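Local coordinates for ABC transporter, substrate binding protein (Mannopine) (Agrobacterium fabrum, PDB 5L9S) that serves as a periplasmic solute-binding protein of an ABC transporter, probably capturing mannopine for uptake, at residues P124-A128 / W226-F232. Sequence-based numbering, arbitrary orientation.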
loop_
_atom_site.group_PDB
_atom_site.type_symbol
_atom_site.label_atom_id
_atom_site.label_comp_id
_atom_site.label_asym_id
_atom_site.label_seq_id
_atom_site.Cartn_x
_atom_site.Cartn_y
_atom_site.Cartn_z
ATOM N N PRO A 124 15.173 -15.998 8.481
ATOM C CA PRO A 124 15.694 -14.979 7.550
ATOM C C PRO A 124 15.200 -13.583 7.922
ATOM O O PRO A 124 14.032 -13.420 8.276
ATOM C CB PRO A 124 15.161 -15.416 6.180
ATOM C CG PRO A 124 14.372 -16.649 6.408
ATOM C CD PRO A 124 14.125 -16.830 7.849
ATOM N N GLN A 125 16.084 -12.575 7.855
ATOM C CA GLN A 125 15.682 -11.222 8.248
ATOM C C GLN A 125 15.757 -10.192 7.110
ATOM O O GLN A 125 15.199 -9.102 7.238
ATOM C CB GLN A 125 16.466 -10.766 9.493
ATOM C CG GLN A 125 16.165 -11.602 10.761
ATOM C CD GLN A 125 14.679 -11.746 11.040
ATOM O OE1 GLN A 125 13.949 -10.776 11.265
ATOM N NE2 GLN A 125 14.186 -12.973 11.025
ATOM N N THR A 126 16.427 -10.535 5.994
ATOM C CA THR A 126 16.576 -9.650 4.849
ATOM C C THR A 126 16.221 -10.372 3.567
ATOM O O THR A 126 16.104 -11.595 3.561
ATOM C CB THR A 126 18.012 -9.120 4.756
ATOM O OG1 THR A 126 18.874 -10.211 4.497
ATOM C CG2 THR A 126 18.457 -8.379 6.008
ATOM N N TRP A 127 16.099 -9.631 2.458
ATOM C CA TRP A 127 15.875 -10.222 1.145
ATOM C C TRP A 127 17.100 -11.096 0.742
ATOM O O TRP A 127 16.925 -12.124 0.092
ATOM C CB TRP A 127 15.559 -9.135 0.105
ATOM C CG TRP A 127 14.268 -8.409 0.378
ATOM C CD1 TRP A 127 14.104 -7.064 0.579
ATOM C CD2 TRP A 127 12.957 -8.991 0.456
ATOM N NE1 TRP A 127 12.777 -6.772 0.764
ATOM C CE2 TRP A 127 12.048 -7.938 0.703
ATOM C CE3 TRP A 127 12.455 -10.306 0.301
ATOM C CZ2 TRP A 127 10.675 -8.163 0.866
ATOM C CZ3 TRP A 127 11.099 -10.528 0.465
ATOM C CH2 TRP A 127 10.223 -9.467 0.742
ATOM N N ALA A 128 18.319 -10.726 1.201
ATOM C CA ALA A 128 19.535 -11.506 0.955
ATOM C C ALA A 128 19.416 -12.879 1.601
ATOM O O ALA A 128 19.859 -13.862 1.004
ATOM C CB ALA A 128 20.752 -10.776 1.495
ATOM N N TRP A 226 7.896 -12.206 10.701
ATOM C CA TRP A 226 8.158 -11.353 9.556
ATOM C C TRP A 226 9.217 -10.346 9.885
ATOM O O TRP A 226 9.527 -10.135 11.067
ATOM C CB TRP A 226 6.883 -10.686 8.993
ATOM C CG TRP A 226 6.067 -9.953 10.012
ATOM C CD1 TRP A 226 6.241 -8.675 10.447
ATOM C CD2 TRP A 226 4.930 -10.466 10.715
ATOM N NE1 TRP A 226 5.287 -8.361 11.392
ATOM C CE2 TRP A 226 4.467 -9.441 11.569
ATOM C CE3 TRP A 226 4.267 -11.702 10.721
ATOM C CZ2 TRP A 226 3.355 -9.603 12.389
ATOM C CZ3 TRP A 226 3.183 -11.871 11.561
ATOM C CH2 TRP A 226 2.737 -10.831 12.379
ATOM N N SER A 227 9.800 -9.741 8.834
ATOM C CA SER A 227 10.816 -8.710 8.992
ATOM C C SER A 227 10.438 -7.415 8.244
ATOM O O SER A 227 9.955 -7.485 7.114
ATOM C CB SER A 227 12.164 -9.250 8.531
ATOM O OG SER A 227 13.086 -8.180 8.501
ATOM N N TYR A 228 10.680 -6.243 8.864
ATOM C CA TYR A 228 10.413 -4.933 8.230
ATOM C C TYR A 228 11.581 -4.428 7.408
ATOM O O TYR A 228 11.450 -3.384 6.788
ATOM C CB TYR A 228 9.962 -3.853 9.243
ATOM C CG TYR A 228 8.741 -4.249 10.037
ATOM C CD1 TYR A 228 7.518 -4.480 9.410
ATOM C CD2 TYR A 228 8.807 -4.404 11.413
ATOM C CE1 TYR A 228 6.407 -4.908 10.133
ATOM C CE2 TYR A 228 7.708 -4.833 12.143
ATOM C CZ TYR A 228 6.509 -5.079 11.501
ATOM O OH TYR A 228 5.434 -5.500 12.242
ATOM N N ASP A 229 12.704 -5.159 7.384
ATOM C CA ASP A 229 13.892 -4.804 6.621
ATOM C C ASP A 229 13.582 -5.001 5.127
ATOM O O ASP A 229 13.265 -6.128 4.687
ATOM C CB ASP A 229 15.087 -5.657 7.061
ATOM C CG ASP A 229 16.425 -5.107 6.639
ATOM O OD1 ASP A 229 16.870 -5.437 5.514
ATOM O OD2 ASP A 229 17.073 -4.421 7.469
ATOM N N GLY A 230 13.592 -3.877 4.395
ATOM C CA GLY A 230 13.281 -3.828 2.976
ATOM C C GLY A 230 11.820 -4.089 2.653
ATOM O O GLY A 230 11.495 -4.434 1.510
ATOM N N ALA A 231 10.917 -3.921 3.651
ATOM C CA ALA A 231 9.476 -4.103 3.431
ATOM C C ALA A 231 8.964 -3.022 2.479
ATOM O O ALA A 231 9.441 -1.897 2.512
ATOM C CB ALA A 231 8.729 -4.015 4.755
ATOM N N PHE A 232 8.024 -3.368 1.608
ATOM C CA PHE A 232 7.460 -2.418 0.661
ATOM C C PHE A 232 6.172 -1.802 1.224
ATOM O O PHE A 232 5.176 -2.507 1.425
ATOM C CB PHE A 232 7.270 -3.075 -0.714
ATOM C CG PHE A 232 8.541 -3.699 -1.254
ATOM C CD1 PHE A 232 9.480 -2.932 -1.947
ATOM C CD2 PHE A 232 8.800 -5.057 -1.076
ATOM C CE1 PHE A 232 10.670 -3.504 -2.414
ATOM C CE2 PHE A 232 9.988 -5.629 -1.559
ATOM C CZ PHE A 232 10.918 -4.846 -2.211
#
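Ser227 turns OG anti to its backbone N (chi1 171°) toward the carbonyl of Gln125, while Trp127, with CG anti to its own carbonyl carbon (chi1 -65°), extends its indole to Gly230. The two groups bridge residues 125-127 to the corner at 229-230 where strand 224-240 breaks, Ser227 from the strand side and Trp127 from the helix side; the corner is a type II beta turn from Tyr228 to Ala231 in the two-lobed periplasmic binding protein fold. The serine hydroxyl works in two directions. Ser227 OG donates to Gln125 O over 2.6 Å, tilted slightly from the carbonyl plane, and accepts from Asp229 N at 3.2 Å, which makes an ST turn. One hydroxyl thus ties the approach to helix 127-130 to the start of the corner, and Gln125 OE1 comes within 3.6 Å of Ser227 CB.

Further along, Thr126 and Asp229 run side by side, the methyl CG2 of Thr126 lying 3.4 Å from Asp229 OD1. The threonine OG1 is occupied otherwise: it caps the helix N-terminus by bonding Asp129 N, while Asp129 OD2 bonds Gln125 N. The carboxylate of Asp229 also has a long, weak ion pair with Arg301.

The buried indole of Trp127 reaches past Gly230 and sets CZ2 3.6 Å from Phe232 CE2. The pyrrole ring of Trp127 and the Phe232 ring are only modestly inclined but so offset that they scarcely overlap. Ala154 and Leu157 of helix 149-158 touch the tryptophan, and Ala153 and Arg150 touch Phe232, so this helix packs against both rings. At the edge of the indole, Trp127 NE1 donates to Gly230 O over 2.8 Å, nearly straight at 166°; the acceptor lies in the ring plane, yet the donor sits above the carbonyl plane.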